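PDB 4OEV: putative peptide ABC-transport system periplasmic peptide-binding protein from Campylobacter jejuni, which binds nickel(II) outside the cytoplasm and serves as the solute-binding component of an ABC-type nickel importer. Local coordinates for residues A[250-258]-A[327-335]. Residues are numbered along the deposited sequence; the frame is centred on the assembly and turned at random.
Sequences NEFLKDLKV and DGKILEFEI
F252 lays its ring flat against the bend of the chain at L331: L331 CA sits 4.1 Å from the centroid of the F252 ring, 6° off the ring normal, a CH-pi contact squarely over one face. Over the opposite face lies CG of the neighbouring E251, so the ring is sandwiched between its own loop and the strand. K329 CB comes up at the ring's edge, and the I330 and E332 carbonyl oxygens approach its rim obliquely. The L331 side chain runs antiparallel to that of F252, bringing CD2 to 4.0 Å from F252 CB, while its other methyl, CD1, meets V258 CG2 tip to tip.

Further along the strand the roles reverse. L253 comes in roughly perpendicular to F333 and sets CD2 over the centre of the F333 ring, 4.0 Å from the centroid. With CG between the backbone N and the carbonyl carbon (chi1 58°), the F333 ring is held with one face toward L253.

At the exposed end, E251 runs out across the ring face it covers and K329 comes up past the ring edge; the two ends join in a salt bridge, K329 NZ to E251 OE1 at 3.1 Å on the syn side of the carboxylate. A water also joins K329 NZ to E251 OE2, the latter bond weak. Another water links N250 ND2 to E332 O. N250 OD1 takes both F252 N and L253 N, the latter at 171° on a lone pair.

L311 of helix 304-313 touches both V258 and L331. Well away from the nickel site, the Asx turn at N250 and the type I turn F252 to D255 lay F252 and L253 on strand 329-338 of a mixed sheet in this family 5 solute-binding protein; D255 OD1 accepts from K257 N, capping helix 256-265, whose first turn adds the V258 methyl.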
loop_
_atom_site.group_PDB
_atom_site.type_symbol
_atom_site.label_atom_id
_atom_site.label_comp_id
_atom_site.label_asym_id
_atom_site.label_seq_id
_atom_site.Cartn_x
_atom_site.Cartn_y
_atom_site.Cartn_z
ATOM N N ASN A 250 -23.190 2.901 7.994
ATOM C CA ASN A 250 -23.694 4.019 8.841
ATOM C C ASN A 250 -24.994 4.582 8.283
ATOM O O ASN A 250 -25.089 4.798 7.077
ATOM C CB ASN A 250 -22.602 5.108 8.927
ATOM C CG ASN A 250 -23.078 6.338 9.717
ATOM O OD1 ASN A 250 -23.656 7.235 9.124
ATOM N ND2 ASN A 250 -22.843 6.371 11.027
ATOM N N GLU A 251 -25.991 4.862 9.139
ATOM C CA GLU A 251 -27.335 5.239 8.648
ATOM C C GLU A 251 -27.325 6.543 7.825
ATOM O O GLU A 251 -28.070 6.687 6.846
ATOM C CB GLU A 251 -28.337 5.371 9.826
ATOM C CG GLU A 251 -27.973 6.477 10.831
ATOM C CD GLU A 251 -29.079 6.757 11.855
ATOM O OE1 GLU A 251 -30.253 6.939 11.440
ATOM O OE2 GLU A 251 -28.770 6.771 13.071
ATOM N N PHE A 252 -26.403 7.456 8.145
ATOM C CA PHE A 252 -26.326 8.691 7.397
ATOM C C PHE A 252 -25.415 8.554 6.208
ATOM O O PHE A 252 -25.762 8.979 5.091
ATOM C CB PHE A 252 -25.812 9.867 8.288
ATOM C CG PHE A 252 -26.623 10.069 9.513
ATOM C CD1 PHE A 252 -27.968 10.436 9.407
ATOM C CD2 PHE A 252 -26.064 9.890 10.782
ATOM C CE1 PHE A 252 -28.756 10.609 10.540
ATOM C CE2 PHE A 252 -26.836 10.089 11.940
ATOM C CZ PHE A 252 -28.193 10.425 11.818
ATOM N N LEU A 253 -24.225 8.002 6.439
ATOM C CA LEU A 253 -23.225 7.926 5.384
ATOM C C LEU A 253 -23.655 6.968 4.250
ATOM O O LEU A 253 -23.194 7.130 3.119
ATOM C CB LEU A 253 -21.836 7.501 5.948
ATOM C CG LEU A 253 -21.221 8.493 6.957
ATOM C CD1 LEU A 253 -19.798 8.008 7.297
ATOM C CD2 LEU A 253 -21.209 9.978 6.501
ATOM N N LYS A 254 -24.574 6.024 4.509
ATOM C CA LYS A 254 -24.987 5.186 3.372
ATOM C C LYS A 254 -25.649 6.016 2.260
ATOM O O LYS A 254 -25.643 5.624 1.104
ATOM C CB LYS A 254 -25.934 4.112 3.824
ATOM C CG LYS A 254 -27.281 4.637 4.404
ATOM C CD LYS A 254 -28.256 3.473 4.603
ATOM C CE LYS A 254 -27.564 2.295 5.275
ATOM N NZ LYS A 254 -28.469 1.158 5.596
ATOM N N ASP A 255 -26.230 7.161 2.626
ATOM C CA ASP A 255 -27.005 7.974 1.703
ATOM C C ASP A 255 -26.131 8.695 0.687
ATOM O O ASP A 255 -25.251 9.502 1.028
ATOM C CB ASP A 255 -27.840 9.037 2.492
ATOM C CG ASP A 255 -28.851 9.776 1.624
ATOM O OD1 ASP A 255 -28.574 10.054 0.418
ATOM O OD2 ASP A 255 -29.934 10.124 2.154
ATOM N N LEU A 256 -26.424 8.453 -0.575
ATOM C CA LEU A 256 -25.637 9.036 -1.676
ATOM C C LEU A 256 -25.547 10.569 -1.571
ATOM O O LEU A 256 -24.462 11.170 -1.687
ATOM C CB LEU A 256 -26.263 8.649 -3.003
ATOM C CG LEU A 256 -25.630 9.359 -4.199
ATOM C CD1 LEU A 256 -24.148 8.950 -4.327
ATOM C CD2 LEU A 256 -26.397 8.993 -5.449
ATOM N N LYS A 257 -26.677 11.214 -1.336
ATOM C CA LYS A 257 -26.677 12.683 -1.237
ATOM C C LYS A 257 -25.816 13.169 -0.084
ATOM O O LYS A 257 -25.198 14.222 -0.172
ATOM C CB LYS A 257 -28.103 13.218 -1.067
ATOM C CG LYS A 257 -28.959 13.112 -2.354
ATOM C CD LYS A 257 -30.465 13.423 -2.048
ATOM C CE LYS A 257 -31.365 13.251 -3.286
ATOM N NZ LYS A 257 -32.844 13.370 -2.985
ATOM N N VAL A 258 -25.811 12.429 1.019
ATOM C CA VAL A 258 -24.995 12.815 2.182
ATOM C C VAL A 258 -23.492 12.714 1.846
ATOM O O VAL A 258 -22.709 13.621 2.105
ATOM C CB VAL A 258 -25.324 11.915 3.380
ATOM C CG1 VAL A 258 -24.250 12.057 4.511
ATOM C CG2 VAL A 258 -26.763 12.198 3.874
ATOM N N ASP A 327 -36.014 13.615 11.111
ATOM C CA ASP A 327 -36.796 12.717 11.941
ATOM C C ASP A 327 -36.264 12.660 13.371
ATOM O O ASP A 327 -36.077 11.573 13.932
ATOM C CB ASP A 327 -36.801 11.313 11.304
ATOM C CG ASP A 327 -37.550 11.286 9.971
ATOM O OD1 ASP A 327 -38.562 12.033 9.852
ATOM O OD2 ASP A 327 -37.132 10.537 9.049
ATOM N N GLY A 328 -35.963 13.837 13.933
ATOM C CA GLY A 328 -35.507 13.911 15.299
ATOM C C GLY A 328 -34.041 13.552 15.509
ATOM O O GLY A 328 -33.591 13.584 16.651
ATOM N N LYS A 329 -33.296 13.204 14.450
ATOM C CA LYS A 329 -31.867 12.846 14.591
ATOM C C LYS A 329 -30.953 13.822 13.879
ATOM O O LYS A 329 -31.095 14.023 12.682
ATOM C CB LYS A 329 -31.578 11.443 14.018
ATOM C CG LYS A 329 -32.298 10.304 14.701
ATOM C CD LYS A 329 -32.237 9.067 13.786
ATOM C CE LYS A 329 -32.646 7.790 14.497
ATOM N NZ LYS A 329 -32.536 6.618 13.544
ATOM N N ILE A 330 -29.971 14.397 14.570
ATOM C CA ILE A 330 -29.042 15.270 13.838
ATOM C C ILE A 330 -28.053 14.431 13.022
ATOM O O ILE A 330 -27.701 13.306 13.390
ATOM C CB ILE A 330 -28.270 16.264 14.763
ATOM C CG1 ILE A 330 -27.263 15.530 15.619
ATOM C CG2 ILE A 330 -29.262 17.130 15.641
ATOM C CD1 ILE A 330 -26.097 16.431 16.081
ATOM N N LEU A 331 -27.679 14.945 11.853
ATOM C CA LEU A 331 -26.717 14.293 10.996
ATOM C C LEU A 331 -25.349 14.400 11.659
ATOM O O LEU A 331 -24.722 15.468 11.620
ATOM C CB LEU A 331 -26.699 14.930 9.598
ATOM C CG LEU A 331 -26.227 14.034 8.417
ATOM C CD1 LEU A 331 -26.406 14.736 7.064
ATOM C CD2 LEU A 331 -24.768 13.698 8.571
ATOM N N GLU A 332 -24.917 13.318 12.308
ATOM C CA GLU A 332 -23.628 13.287 13.013
ATOM C C GLU A 332 -22.980 11.913 12.954
ATOM O O GLU A 332 -23.659 10.913 12.745
ATOM C CB GLU A 332 -23.775 13.695 14.489
ATOM C CG GLU A 332 -24.314 12.619 15.419
ATOM C CD GLU A 332 -24.542 13.144 16.838
ATOM O OE1 GLU A 332 -23.781 14.043 17.268
ATOM O OE2 GLU A 332 -25.489 12.664 17.514
ATOM N N PHE A 333 -21.665 11.866 13.150
ATOM C CA PHE A 333 -20.936 10.608 13.040
ATOM C C PHE A 333 -19.500 10.793 13.534
ATOM O O PHE A 333 -19.066 11.926 13.781
ATOM C CB PHE A 333 -20.960 10.078 11.592
ATOM C CG PHE A 333 -20.393 11.037 10.587
ATOM C CD1 PHE A 333 -19.049 11.004 10.284
ATOM C CD2 PHE A 333 -21.198 11.992 9.965
ATOM C CE1 PHE A 333 -18.511 11.906 9.366
ATOM C CE2 PHE A 333 -20.678 12.905 9.046
ATOM C CZ PHE A 333 -19.317 12.868 8.748
ATOM N N GLU A 334 -18.767 9.698 13.722
ATOM C CA GLU A 334 -17.398 9.840 14.221
ATOM C C GLU A 334 -16.386 9.797 13.105
ATOM O O GLU A 334 -16.596 9.117 12.100
ATOM C CB GLU A 334 -17.078 8.763 15.234
ATOM C CG GLU A 334 -17.953 8.835 16.446
ATOM C CD GLU A 334 -17.773 7.656 17.359
ATOM O OE1 GLU A 334 -18.181 7.798 18.527
ATOM O OE2 GLU A 334 -17.248 6.591 16.897
ATOM N N ILE A 335 -15.295 10.542 13.270
ATOM C CA ILE A 335 -14.177 10.478 12.323
ATOM C C ILE A 335 -12.961 9.934 13.070
ATOM O O ILE A 335 -12.489 10.577 14.007
ATOM C CB ILE A 335 -13.849 11.868 11.747
ATOM C CG1 ILE A 335 -15.070 12.477 11.051
ATOM C CG2 ILE A 335 -12.685 11.793 10.802
ATOM C CD1 ILE A 335 -14.941 14.015 10.883
HETATM O O HOH W 1 -23.864 8.112 13.148
HETATM O O HOH W 2 -30.234 4.780 13.942
#